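Side-chain contacts in formiminoglutamase (Trypanosoma cruzi, PDB 4MYK), which hydrolyses N-formimino-L-glutamate to glutamate and formamide, as an arginase-like manganese metalloenzyme: residues D31-G36 and F106-R111; A131-F136 and L170-F175; L193-V198 and G203-L208; S243-V248 and R293-M298. The protein carries 1 engineered substitution. All coordinates share one frame; numbering follows the deposited sequence.

Contact 1: residues D31-G36 and F106-R111; sequences DIVIIG and FTVLAR
Val-108 faces Val-33 where helix 94-110 lies against the parallel sheet of the arginase/deacetylase fold. Both valines direct their CB atoms at the opposite segment, and their backbones come closest here, with 7.4 Å between Val-33 CA and Val-108 CA. The approach is a meeting of single methyls: Val-108 CG2, the branch beside its own backbone N, comes within 4.2 Å of Val-33 CG1, and the two side chains cross at a slant. This is a loose van der Waals touch. The rest of each side chain packs on other parts of the chain, both valines also touching Glu-27.

Just past the last helical turn, Arg-111 leaves helical geometry and sends its side chain back toward the strand. CG sits between the backbone N and the carbonyl carbon (chi1 87°), and from there the chain runs extended to NE, which carries the guanidinium from beyond the helix end to the strand. NH2 forms a salt bridge with Glu-27 OE2, a link that helps hold the charged group beside the valine. On the other face of strand 32-37, Ile-32 and Ile-34 pack against helix 290-306, so the strand is sandwiched between two helices. Val-33 CG2, the methyl beside its backbone N, meets the guanidinium at its edge, near its plane, 3.7 Å from Arg-111 NH2.

Contact 2: residues A131-F136 and L170-F175; sequences AMLRAF and LEESSF
Leu-133 reaches the loop around Glu-172 through a side chain whose CG stands beside the backbone N (chi1 -61°) and whose CD1 continues the chain in extended form (chi2 178°), which spreads the two methyls toward different residues. Phe-175 answers with CG anti to its backbone N (chi1 178°), and its CB, rather than the ring, is what the leucine meets most closely. The contact joins helix 125-135, one of the helices flanking the parallel sheet of this arginase-like fold, to the loop that leads from helix 165-170 into strand 180-185.

One leucine therefore serves three residues of the loop. Leu-133 CD2 rests 3.7 Å from Phe-175 CB and also lies 4.0 Å from Phe-175 CD1, oblique to the ring, with the two side chains at about a right angle. Ser-174 OG lies 3.7 Å from Leu-133 CD1 and is also near Leu-133 CB, a van der Waals contact. Glu-172 presents CB and CG to Leu-133 CD1, and the bend at its second torsion folds the carboxylate end back over the same methyl, with Glu-172 CD 3.8 Å from Leu-133 CD1. The loop turns here, with a weak backbone bond from Phe-175 N to Glu-172 O, and its three residues surround the leucine's end.

Behind the helix, Met-132 packs on strand 274-280 and on helix 94-110, and Leu-133 itself also touches Val-140. At the other branch, Leu-133 CD1 is 3.4 Å from Glu-172 CG, a tight carbon-carbon approach, and 3.6 Å from Glu-172 CB.

Contact 3: residues L193-V198 and G203-L208; sequences LHAQYV and GHLMWL
A beta-alpha-beta crossover at one edge of the parallel sheet supplies this contact: helix 192-200 follows strand 180-185 and hands the chain on to strand 204-207, the outermost strand on that side. The helix and strand segments run at 132° to each other, their axes 9.0 Å apart at the closest point.

Leu-205 forks between two residues one helical turn apart. Its CD1 lies 3.7 Å from Ala-195 CB, while CD2 meets Val-198 CG1 at the same distance of 3.7 Å. That valine methyl, placed anti to its backbone N, also rests over the backbone of Gly-203, 3.6 Å from its CA, a close approach that the lack of a side chain at Gly-203 permits. Nearby, Gly-203 N donates to Val-198 O over 2.8 Å, with an N-H...O angle of 153° and the nitrogen about 40° above the carbonyl plane.

Ala-195 additionally packs on Leu-72 of the second subunit, so the helix is held between its own sheet and a neighbour. The side chain of Val-198 is about 12 Å from a bound manganese, and His-194 of the same helix packs on Asp-150, a manganese-binding residue in another structure of this protein. One direct backbone bond spans the short connection from helix to strand, and buried aliphatic packing holds Leu-205 against the helix without any polar side-chain partner across the interface.

Contact 4: residues S243-V248 and R293-M298; sequences SDMPGV and RVAVYM
Met-245 and Val-294 make up most of the apolar packing between the loop after strand 231-236 and helix 290-306 of the arginase fold. The methionine starts with CG anti to its backbone N (chi1 -164°), then bends at both later torsions, which turns SD and CE toward the helix. SD lies 3.7 Å from Val-294 CB and CE 3.6 Å from Val-294 CG1, so the thioether and its methyl cross the valine obliquely at CB and CG1. CE also reaches the next helical residue more loosely, 4.3 Å from Ala-295 CB. The second valine methyl, CG2, touches backbone instead: it sits 3.8 Å from Asp-244 O.

The polar contribution is made around this apolar patch, where Asp-244 OD2 accepts a hydrogen bond from Ala-258 N at the start of helix 258-270, and the loop is tied to the beginning of helix 290-306 by bonds from Arg-290 NH2 to Ser-243 O and between Gly-247 N and Ser-291 OG.

The loop runs close to the metal centre: the side chain of Met-245 is about 7 Å, at the nearest, from that of Asp-238, a manganese ligand. Helix 290-306 is wedged between this loop, helix 55-63, which receives Ala-295 and Val-296, and helix 258-270, while Val-294 also packs on Ala-253 of the third subunit.

Overall arrangement
Along the chain the four contacts follow one another in series, none nested or crossing. Contact 1 closes the long excursion from the early strand 32-37 to the end of helix 94-110. Contact 2 then joins helix 125-135 to the loop before strand 180-185, and it touches contact 1 where Phe-106 makes a cation-pi interaction with Arg-134. Contact 3 closes the short turn between helix 192-200 and the edge strand; Tyr-197 of its helix packs on Leu-170 and Glu-171, linking it to contact 2. Contact 4 ties the loop after strand 231-236 to the last helix, across the chain's centre from contacts 1 and 2 and touching none of the others.

Contact 1: residues D31-G36 and F106-R111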
loop_
_atom_site.group_PDB
_atom_site.type_symbol
_atom_site.label_atom_id
_atom_site.label_comp_id
_atom_site.label_asym_id
_atom_site.label_seq_id
_atom_site.Cartn_x
_atom_site.Cartn_y
_atom_site.Cartn_z
ATOM N N ASP A 31 0.326 -35.294 -1.794
ATOM C CA ASP A 31 1.437 -34.733 -2.559
ATOM C C ASP A 31 2.147 -33.677 -1.719
ATOM O O ASP A 31 3.374 -33.552 -1.749
ATOM C CB ASP A 31 0.923 -34.103 -3.850
ATOM C CG ASP A 31 0.177 -35.093 -4.727
ATOM O OD1 ASP A 31 0.830 -36.008 -5.265
ATOM O OD2 ASP A 31 -1.056 -34.946 -4.896
ATOM N N ILE A 32 1.359 -32.925 -0.962
ATOM C CA ILE A 32 1.891 -31.833 -0.168
ATOM C C ILE A 32 1.457 -32.017 1.269
ATOM O O ILE A 32 0.280 -32.296 1.541
ATOM C CB ILE A 32 1.387 -30.458 -0.687
ATOM C CG1 ILE A 32 1.895 -30.200 -2.113
ATOM C CG2 ILE A 32 1.786 -29.321 0.277
ATOM C CD1 ILE A 32 1.086 -29.169 -2.880
ATOM N N VAL A 33 2.408 -31.863 2.186
ATOM C CA VAL A 33 2.102 -31.970 3.610
ATOM C C VAL A 33 2.410 -30.683 4.399
ATOM O O VAL A 33 3.529 -30.173 4.367
ATOM C CB VAL A 33 2.755 -33.233 4.230
ATOM C CG1 VAL A 33 2.594 -33.254 5.748
ATOM C CG2 VAL A 33 2.135 -34.487 3.604
ATOM N N ILE A 34 1.380 -30.169 5.077
ATOM C CA ILE A 34 1.460 -28.961 5.901
ATOM C C ILE A 34 1.808 -29.285 7.360
ATOM O O ILE A 34 1.151 -30.098 8.010
ATOM C CB ILE A 34 0.124 -28.174 5.889
ATOM C CG1 ILE A 34 -0.259 -27.760 4.470
ATOM C CG2 ILE A 34 0.208 -26.960 6.791
ATOM C CD1 ILE A 34 -1.703 -27.328 4.347
ATOM N N ILE A 35 2.849 -28.630 7.862
ATOM C CA ILE A 35 3.333 -28.847 9.220
ATOM C C ILE A 35 3.372 -27.504 9.931
ATOM O O ILE A 35 3.932 -26.548 9.414
ATOM C CB ILE A 35 4.765 -29.472 9.216
ATOM C CG1 ILE A 35 4.752 -30.845 8.528
ATOM C CG2 ILE A 35 5.320 -29.581 10.633
ATOM C CD1 ILE A 35 6.092 -31.259 7.913
ATOM N N GLY A 36 2.774 -27.427 11.108
ATOM C CA GLY A 36 2.760 -26.182 11.850
ATOM C C GLY A 36 3.894 -26.104 12.845
ATOM O O GLY A 36 4.231 -27.096 13.493
ATOM N N PHE A 106 12.025 -34.330 7.337
ATOM C CA PHE A 106 12.861 -35.332 6.680
ATOM C C PHE A 106 12.059 -36.534 6.205
ATOM O O PHE A 106 12.195 -36.965 5.061
ATOM C CB PHE A 106 13.981 -35.825 7.584
ATOM C CG PHE A 106 14.746 -36.976 6.989
ATOM C CD1 PHE A 106 15.689 -36.757 5.994
ATOM C CD2 PHE A 106 14.496 -38.278 7.393
ATOM C CE1 PHE A 106 16.380 -37.809 5.427
ATOM C CE2 PHE A 106 15.193 -39.334 6.830
ATOM C CZ PHE A 106 16.136 -39.096 5.844
ATOM N N THR A 107 11.229 -37.076 7.091
ATOM C CA THR A 107 10.387 -38.215 6.742
ATOM C C THR A 107 9.524 -37.922 5.509
ATOM O O THR A 107 9.490 -38.720 4.577
ATOM C CB THR A 107 9.531 -38.698 7.947
ATOM O OG1 THR A 107 8.548 -37.713 8.283
ATOM C CG2 THR A 107 10.412 -38.949 9.159
ATOM N N VAL A 108 8.854 -36.769 5.491
ATOM C CA VAL A 108 8.064 -36.368 4.320
ATOM C C VAL A 108 8.948 -36.282 3.076
ATOM O O VAL A 108 8.565 -36.727 1.994
ATOM C CB VAL A 108 7.320 -35.017 4.527
ATOM C CG1 VAL A 108 6.623 -34.602 3.251
ATOM C CG2 VAL A 108 6.306 -35.134 5.632
ATOM N N LEU A 109 10.136 -35.707 3.258
ATOM C CA LEU A 109 11.129 -35.591 2.193
ATOM C C LEU A 109 11.575 -36.969 1.706
ATOM O O LEU A 109 11.548 -37.259 0.511
ATOM C CB LEU A 109 12.354 -34.805 2.675
ATOM C CG LEU A 109 12.310 -33.279 2.777
ATOM C CD1 LEU A 109 13.672 -32.763 3.234
ATOM C CD2 LEU A 109 11.919 -32.672 1.442
ATOM N N ALA A 110 11.983 -37.805 2.653
ATOM C CA ALA A 110 12.472 -39.150 2.371
ATOM C C ALA A 110 11.531 -39.976 1.494
ATOM O O ALA A 110 11.982 -40.843 0.747
ATOM C CB ALA A 110 12.773 -39.888 3.678
ATOM N N ARG A 111 10.228 -39.725 1.574
ATOM C CA ARG A 111 9.288 -40.562 0.819
ATOM C C ARG A 111 8.809 -39.887 -0.447
ATOM O O ARG A 111 7.896 -40.366 -1.107
ATOM C CB ARG A 111 8.086 -40.992 1.667
ATOM C CG ARG A 111 6.956 -40.006 1.678
ATOM C CD ARG A 111 5.757 -40.538 2.437
ATOM N NE ARG A 111 4.798 -39.462 2.657
ATOM C CZ ARG A 111 4.738 -38.745 3.771
ATOM N NH1 ARG A 111 5.561 -39.022 4.770
ATOM N NH2 ARG A 111 3.853 -37.769 3.886
#

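Contact 2: residues A131-F136 and L170-F175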
loop_
_atom_site.group_PDB
_atom_site.type_symbol
_atom_site.label_atom_id
_atom_site.label_comp_id
_atom_site.label_asym_id
_atom_site.label_seq_id
_atom_site.Cartn_x
_atom_site.Cartn_y
_atom_site.Cartn_z
ATOM N N ALA A 131 17.020 -31.072 7.731
ATOM C CA ALA A 131 16.175 -32.082 7.090
ATOM C C ALA A 131 16.517 -32.242 5.601
ATOM O O ALA A 131 16.509 -33.358 5.072
ATOM C CB ALA A 131 14.687 -31.747 7.275
ATOM N N MET A 132 16.816 -31.120 4.939
ATOM C CA MET A 132 17.206 -31.115 3.526
ATOM C C MET A 132 18.597 -31.696 3.326
ATOM O O MET A 132 18.813 -32.490 2.417
ATOM C CB MET A 132 17.170 -29.700 2.936
ATOM C CG MET A 132 15.777 -29.133 2.665
ATOM S SD MET A 132 14.873 -29.860 1.280
ATOM C CE MET A 132 15.905 -29.378 -0.119
ATOM N N LEU A 133 19.536 -31.285 4.175
ATOM C CA LEU A 133 20.918 -31.749 4.089
ATOM C C LEU A 133 21.050 -33.241 4.379
ATOM O O LEU A 133 22.042 -33.866 3.996
ATOM C CB LEU A 133 21.822 -30.962 5.041
ATOM C CG LEU A 133 21.939 -29.448 4.829
ATOM C CD1 LEU A 133 22.839 -28.834 5.903
ATOM C CD2 LEU A 133 22.451 -29.129 3.431
ATOM N N ARG A 134 20.059 -33.804 5.063
ATOM C CA ARG A 134 20.029 -35.242 5.311
ATOM C C ARG A 134 19.423 -35.933 4.115
ATOM O O ARG A 134 19.903 -36.975 3.677
ATOM C CB ARG A 134 19.192 -35.585 6.549
ATOM C CG ARG A 134 19.857 -35.303 7.886
ATOM C CD ARG A 134 18.842 -35.508 9.011
ATOM N NE ARG A 134 18.271 -36.849 8.949
ATOM C CZ ARG A 134 17.129 -37.222 9.518
ATOM N NH1 ARG A 134 16.399 -36.354 10.202
ATOM N NH2 ARG A 134 16.709 -38.476 9.390
ATOM N N ALA A 135 18.351 -35.353 3.594
ATOM C CA ALA A 135 17.615 -35.978 2.507
ATOM C C ALA A 135 18.395 -35.991 1.186
ATOM O O ALA A 135 18.293 -36.952 0.416
ATOM C CB ALA A 135 16.245 -35.314 2.334
ATOM N N PHE A 136 19.158 -34.930 0.921
ATOM C CA PHE A 136 19.981 -34.850 -0.286
ATOM C C PHE A 136 21.404 -34.498 0.104
ATOM O O PHE A 136 21.825 -33.346 -0.004
ATOM C CB PHE A 136 19.433 -33.816 -1.263
ATOM C CG PHE A 136 17.938 -33.808 -1.345
ATOM C CD1 PHE A 136 17.270 -34.754 -2.100
ATOM C CD2 PHE A 136 17.196 -32.862 -0.649
ATOM C CE1 PHE A 136 15.888 -34.752 -2.170
ATOM C CE2 PHE A 136 15.818 -32.858 -0.709
ATOM C CZ PHE A 136 15.159 -33.803 -1.473
ATOM N N LEU A 170 25.054 -22.337 6.897
ATOM C CA LEU A 170 26.348 -22.023 6.289
ATOM C C LEU A 170 27.490 -22.726 7.013
ATOM O O LEU A 170 28.516 -23.046 6.411
ATOM C CB LEU A 170 26.592 -20.515 6.273
ATOM C CG LEU A 170 25.702 -19.764 5.292
ATOM C CD1 LEU A 170 25.856 -18.264 5.482
ATOM C CD2 LEU A 170 26.028 -20.194 3.864
ATOM N N GLU A 171 27.306 -22.965 8.305
ATOM C CA GLU A 171 28.312 -23.653 9.099
ATOM C C GLU A 171 28.279 -25.170 8.906
ATOM O O GLU A 171 29.066 -25.885 9.525
ATOM C CB GLU A 171 28.174 -23.309 10.582
ATOM C CG GLU A 171 28.477 -21.870 10.913
ATOM C CD GLU A 171 28.781 -21.665 12.381
ATOM O OE1 GLU A 171 27.903 -21.148 13.109
ATOM O OE2 GLU A 171 29.901 -22.021 12.810
ATOM N N GLU A 172 27.380 -25.659 8.053
ATOM C CA GLU A 172 27.287 -27.096 7.777
ATOM C C GLU A 172 28.352 -27.574 6.790
ATOM O O GLU A 172 28.534 -26.978 5.730
ATOM C CB GLU A 172 25.900 -27.454 7.242
ATOM C CG GLU A 172 24.771 -27.308 8.253
ATOM C CD GLU A 172 24.719 -28.457 9.231
ATOM O OE1 GLU A 172 25.306 -29.524 8.928
ATOM O OE2 GLU A 172 24.095 -28.288 10.304
ATOM N N SER A 173 29.045 -28.654 7.147
ATOM C CA SER A 173 30.039 -29.273 6.270
ATOM C C SER A 173 29.449 -29.583 4.906
ATOM O O SER A 173 30.037 -29.265 3.870
ATOM C CB SER A 173 30.553 -30.586 6.873
ATOM O OG SER A 173 31.190 -30.382 8.120
ATOM N N SER A 174 28.287 -30.221 4.916
ATOM C CA SER A 174 27.686 -30.748 3.696
ATOM C C SER A 174 27.225 -29.671 2.714
ATOM O O SER A 174 27.183 -29.909 1.505
ATOM C CB SER A 174 26.517 -31.658 4.060
ATOM O OG SER A 174 25.687 -31.021 5.013
ATOM N N PHE A 175 26.901 -28.489 3.233
ATOM C CA PHE A 175 26.217 -27.469 2.443
ATOM C C PHE A 175 27.146 -26.479 1.775
ATOM O O PHE A 175 27.970 -25.840 2.443
ATOM C CB PHE A 175 25.208 -26.706 3.305
ATOM C CG PHE A 175 24.500 -25.609 2.564
ATOM C CD1 PHE A 175 23.708 -25.906 1.446
ATOM C CD2 PHE A 175 24.621 -24.282 2.971
ATOM C CE1 PHE A 175 23.052 -24.890 0.738
ATOM C CE2 PHE A 175 23.969 -23.254 2.273
ATOM C CZ PHE A 175 23.183 -23.558 1.156
#

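Contact 3: residues L193-V198 and G203-L208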
loop_
_atom_site.group_PDB
_atom_site.type_symbol
_atom_site.label_atom_id
_atom_site.label_comp_id
_atom_site.label_asym_id
_atom_site.label_seq_id
_atom_site.Cartn_x
_atom_site.Cartn_y
_atom_site.Cartn_z
ATOM N N LEU A 193 29.256 -6.812 8.351
ATOM C CA LEU A 193 29.852 -8.069 8.798
ATOM C C LEU A 193 28.976 -9.246 8.369
ATOM O O LEU A 193 29.474 -10.324 8.038
ATOM C CB LEU A 193 30.016 -8.093 10.324
ATOM C CG LEU A 193 31.146 -7.294 10.998
ATOM C CD1 LEU A 193 31.127 -7.481 12.515
ATOM C CD2 LEU A 193 32.505 -7.686 10.442
ATOM N N HIS A 194 27.662 -9.028 8.393
ATOM C CA HIS A 194 26.693 -10.038 7.985
ATOM C C HIS A 194 26.830 -10.333 6.494
ATOM O O HIS A 194 26.870 -11.482 6.095
ATOM C CB HIS A 194 25.261 -9.594 8.325
ATOM C CG HIS A 194 24.930 -9.633 9.793
ATOM N ND1 HIS A 194 25.049 -8.533 10.618
ATOM C CD2 HIS A 194 24.464 -10.636 10.576
ATOM C CE1 HIS A 194 24.684 -8.859 11.845
ATOM N NE2 HIS A 194 24.323 -10.129 11.846
ATOM N N ALA A 195 26.909 -9.289 5.676
ATOM C CA ALA A 195 27.134 -9.453 4.240
ATOM C C ALA A 195 28.464 -10.149 3.989
ATOM O O ALA A 195 28.532 -11.156 3.288
ATOM C CB ALA A 195 27.112 -8.101 3.538
ATOM N N GLN A 196 29.522 -9.584 4.557
ATOM C CA GLN A 196 30.863 -10.160 4.487
ATOM C C GLN A 196 30.874 -11.682 4.705
ATOM O O GLN A 196 31.451 -12.422 3.909
ATOM C CB GLN A 196 31.763 -9.455 5.503
ATOM C CG GLN A 196 33.050 -10.163 5.798
ATOM C CD GLN A 196 33.935 -9.384 6.753
ATOM O OE1 GLN A 196 34.091 -9.758 7.917
ATOM N NE2 GLN A 196 34.523 -8.297 6.264
ATOM N N TYR A 197 30.221 -12.143 5.771
ATOM C CA TYR A 197 30.144 -13.579 6.095
ATOM C C TYR A 197 29.550 -14.437 4.965
ATOM O O TYR A 197 30.136 -15.429 4.543
ATOM C CB TYR A 197 29.354 -13.798 7.399
ATOM C CG TYR A 197 29.221 -15.257 7.814
ATOM C CD1 TYR A 197 28.041 -15.964 7.604
ATOM C CD2 TYR A 197 30.283 -15.929 8.405
ATOM C CE1 TYR A 197 27.924 -17.304 7.976
ATOM C CE2 TYR A 197 30.178 -17.264 8.781
ATOM C CZ TYR A 197 28.998 -17.949 8.566
ATOM O OH TYR A 197 28.901 -19.277 8.950
ATOM N N VAL A 198 28.368 -14.062 4.497
ATOM C CA VAL A 198 27.730 -14.747 3.379
ATOM C C VAL A 198 28.631 -14.768 2.153
ATOM O O VAL A 198 28.868 -15.818 1.557
ATOM C CB VAL A 198 26.416 -14.045 2.966
ATOM C CG1 VAL A 198 25.884 -14.644 1.672
ATOM C CG2 VAL A 198 25.381 -14.122 4.084
ATOM N N GLY A 203 28.127 -17.086 -0.855
ATOM C CA GLY A 203 26.698 -16.891 -0.997
ATOM C C GLY A 203 26.380 -15.604 -1.732
ATOM O O GLY A 203 27.237 -14.726 -1.882
ATOM N N HIS A 204 25.135 -15.487 -2.185
ATOM C CA HIS A 204 24.748 -14.403 -3.077
ATOM C C HIS A 204 23.735 -13.470 -2.436
ATOM O O HIS A 204 22.734 -13.905 -1.868
ATOM C CB HIS A 204 24.197 -14.971 -4.389
ATOM C CG HIS A 204 25.020 -16.087 -4.945
ATOM N ND1 HIS A 204 25.871 -15.925 -6.014
ATOM C CD2 HIS A 204 25.155 -17.375 -4.550
ATOM C CE1 HIS A 204 26.481 -17.068 -6.266
ATOM N NE2 HIS A 204 26.068 -17.963 -5.389
ATOM N N LEU A 205 24.012 -12.174 -2.538
ATOM C CA LEU A 205 23.080 -11.158 -2.075
ATOM C C LEU A 205 22.303 -10.591 -3.243
ATOM O O LEU A 205 22.885 -10.037 -4.170
ATOM C CB LEU A 205 23.816 -10.031 -1.354
ATOM C CG LEU A 205 24.789 -10.451 -0.251
ATOM C CD1 LEU A 205 25.236 -9.222 0.538
ATOM C CD2 LEU A 205 24.161 -11.468 0.671
ATOM N N MET A 206 20.983 -10.744 -3.187
ATOM C CA MET A 206 20.083 -10.174 -4.179
ATOM C C MET A 206 19.178 -9.103 -3.566
ATOM O O MET A 206 18.027 -9.375 -3.213
ATOM C CB MET A 206 19.254 -11.278 -4.823
ATOM C CG MET A 206 20.069 -12.108 -5.797
ATOM S SD MET A 206 19.104 -13.227 -6.811
ATOM C CE MET A 206 20.388 -13.778 -7.915
ATOM N N TRP A 207 19.724 -7.890 -3.439
ATOM C CA TRP A 207 19.064 -6.785 -2.740
ATOM C C TRP A 207 17.706 -6.492 -3.334
ATOM O O TRP A 207 17.495 -6.688 -4.527
ATOM C CB TRP A 207 19.913 -5.513 -2.802
ATOM C CG TRP A 207 21.271 -5.649 -2.203
ATOM C CD1 TRP A 207 22.452 -5.719 -2.870
ATOM C CD2 TRP A 207 21.594 -5.744 -0.803
ATOM N NE1 TRP A 207 23.492 -5.843 -1.981
ATOM C CE2 TRP A 207 22.989 -5.860 -0.706
ATOM C CE3 TRP A 207 20.835 -5.742 0.376
ATOM C CZ2 TRP A 207 23.646 -5.972 0.522
ATOM C CZ3 TRP A 207 21.492 -5.851 1.595
ATOM C CH2 TRP A 207 22.879 -5.963 1.657
ATOM N N LEU A 208 16.786 -6.029 -2.493
ATOM C CA LEU A 208 15.443 -5.662 -2.939
ATOM C C LEU A 208 15.473 -4.840 -4.243
ATOM O O LEU A 208 14.802 -5.180 -5.217
ATOM C CB LEU A 208 14.711 -4.898 -1.826
ATOM C CG LEU A 208 13.280 -4.428 -2.096
ATOM C CD1 LEU A 208 12.374 -5.597 -2.441
ATOM C CD2 LEU A 208 12.736 -3.649 -0.920
#

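Contact 4: residues S243-V248 and R293-M298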
loop_
_atom_site.group_PDB
_atom_site.type_symbol
_atom_site.label_atom_id
_atom_site.label_comp_id
_atom_site.label_asym_id
_atom_site.label_seq_id
_atom_site.Cartn_x
_atom_site.Cartn_y
_atom_site.Cartn_z
ATOM N N SER A 243 2.581 -2.311 3.983
ATOM C CA SER A 243 1.336 -1.812 3.409
ATOM C C SER A 243 0.437 -2.972 2.941
ATOM O O SER A 243 -0.791 -2.891 3.047
ATOM C CB SER A 243 1.599 -0.823 2.270
ATOM O OG SER A 243 2.229 -1.448 1.172
ATOM N N ASP A 244 1.064 -4.034 2.424
ATOM C CA ASP A 244 0.380 -5.282 2.044
ATOM C C ASP A 244 0.392 -6.331 3.159
ATOM O O ASP A 244 -0.544 -7.124 3.299
ATOM C CB ASP A 244 1.049 -5.916 0.821
ATOM C CG ASP A 244 0.693 -5.225 -0.450
ATOM O OD1 ASP A 244 -0.376 -4.591 -0.493
ATOM O OD2 ASP A 244 1.483 -5.319 -1.407
ATOM N N MET A 245 1.471 -6.346 3.934
ATOM C CA MET A 245 1.713 -7.419 4.879
ATOM C C MET A 245 2.111 -6.847 6.238
ATOM O O MET A 245 3.267 -6.943 6.636
ATOM C CB MET A 245 2.809 -8.331 4.322
ATOM C CG MET A 245 2.927 -9.695 4.982
ATOM S SD MET A 245 1.381 -10.604 4.888
ATOM C CE MET A 245 1.984 -12.272 4.640
ATOM N N PRO A 246 1.154 -6.223 6.947
ATOM C CA PRO A 246 1.470 -5.600 8.245
ATOM C C PRO A 246 1.606 -6.587 9.422
ATOM O O PRO A 246 2.244 -6.253 10.424
ATOM C CB PRO A 246 0.300 -4.636 8.475
ATOM C CG PRO A 246 -0.814 -5.187 7.670
ATOM C CD PRO A 246 -0.185 -5.847 6.459
ATOM N N GLY A 247 1.040 -7.785 9.298
ATOM C CA GLY A 247 0.974 -8.707 10.423
ATOM C C GLY A 247 2.169 -9.632 10.541
ATOM O O GLY A 247 2.054 -10.843 10.316
ATOM N N VAL A 248 3.320 -9.054 10.884
ATOM C CA VAL A 248 4.568 -9.796 11.002
ATOM C C VAL A 248 5.285 -9.205 12.196
ATOM O O VAL A 248 4.881 -8.162 12.691
ATOM C CB VAL A 248 5.463 -9.689 9.724
ATOM C CG1 VAL A 248 4.715 -10.175 8.488
ATOM C CG2 VAL A 248 5.961 -8.277 9.520
ATOM N N ARG A 293 -4.538 -13.764 5.312
ATOM C CA ARG A 293 -5.075 -13.989 3.971
ATOM C C ARG A 293 -3.951 -14.006 2.943
ATOM O O ARG A 293 -3.907 -14.862 2.072
ATOM C CB ARG A 293 -6.135 -12.943 3.604
ATOM C CG ARG A 293 -7.389 -13.002 4.471
ATOM C CD ARG A 293 -8.495 -12.094 3.946
ATOM N NE ARG A 293 -8.906 -12.461 2.589
ATOM C CZ ARG A 293 -10.069 -13.028 2.286
ATOM N NH1 ARG A 293 -10.948 -13.297 3.240
ATOM N NH2 ARG A 293 -10.356 -13.325 1.028
ATOM N N VAL A 294 -3.031 -13.055 3.046
ATOM C CA VAL A 294 -1.912 -13.020 2.107
ATOM C C VAL A 294 -1.098 -14.311 2.177
ATOM O O VAL A 294 -0.707 -14.863 1.143
ATOM C CB VAL A 294 -1.001 -11.811 2.343
ATOM C CG1 VAL A 294 0.280 -11.932 1.512
ATOM C CG2 VAL A 294 -1.763 -10.521 2.032
ATOM N N ALA A 295 -0.865 -14.788 3.400
ATOM C CA ALA A 295 -0.047 -15.974 3.646
ATOM C C ALA A 295 -0.681 -17.203 3.007
ATOM O O ALA A 295 0.005 -17.994 2.354
ATOM C CB ALA A 295 0.153 -16.185 5.143
ATOM N N VAL A 296 -1.994 -17.351 3.189
ATOM C CA VAL A 296 -2.730 -18.466 2.577
ATOM C C VAL A 296 -2.726 -18.345 1.050
ATOM O O VAL A 296 -2.565 -19.339 0.347
ATOM C CB VAL A 296 -4.184 -18.594 3.131
ATOM C CG1 VAL A 296 -4.981 -19.610 2.336
ATOM C CG2 VAL A 296 -4.173 -18.968 4.622
ATOM N N TYR A 297 -2.882 -17.124 0.547
ATOM C CA TYR A 297 -2.871 -16.891 -0.893
ATOM C C TYR A 297 -1.506 -17.167 -1.513
ATOM O O TYR A 297 -1.408 -17.615 -2.650
ATOM C CB TYR A 297 -3.329 -15.471 -1.217
ATOM C CG TYR A 297 -4.838 -15.326 -1.286
ATOM C CD1 TYR A 297 -5.601 -16.195 -2.059
ATOM C CD2 TYR A 297 -5.497 -14.318 -0.592
ATOM C CE1 TYR A 297 -6.976 -16.071 -2.126
ATOM C CE2 TYR A 297 -6.872 -14.184 -0.659
ATOM C CZ TYR A 297 -7.608 -15.065 -1.426
ATOM O OH TYR A 297 -8.978 -14.939 -1.505
ATOM N N MET A 298 -0.451 -16.908 -0.753
ATOM C CA MET A 298 0.899 -17.260 -1.176
ATOM C C MET A 298 1.069 -18.780 -1.329
ATOM O O MET A 298 1.612 -19.258 -2.332
ATOM C CB MET A 298 1.916 -16.702 -0.184
ATOM C CG MET A 298 2.189 -15.222 -0.342
ATOM S SD MET A 298 3.289 -14.562 0.933
ATOM C CE MET A 298 4.808 -15.464 0.632
#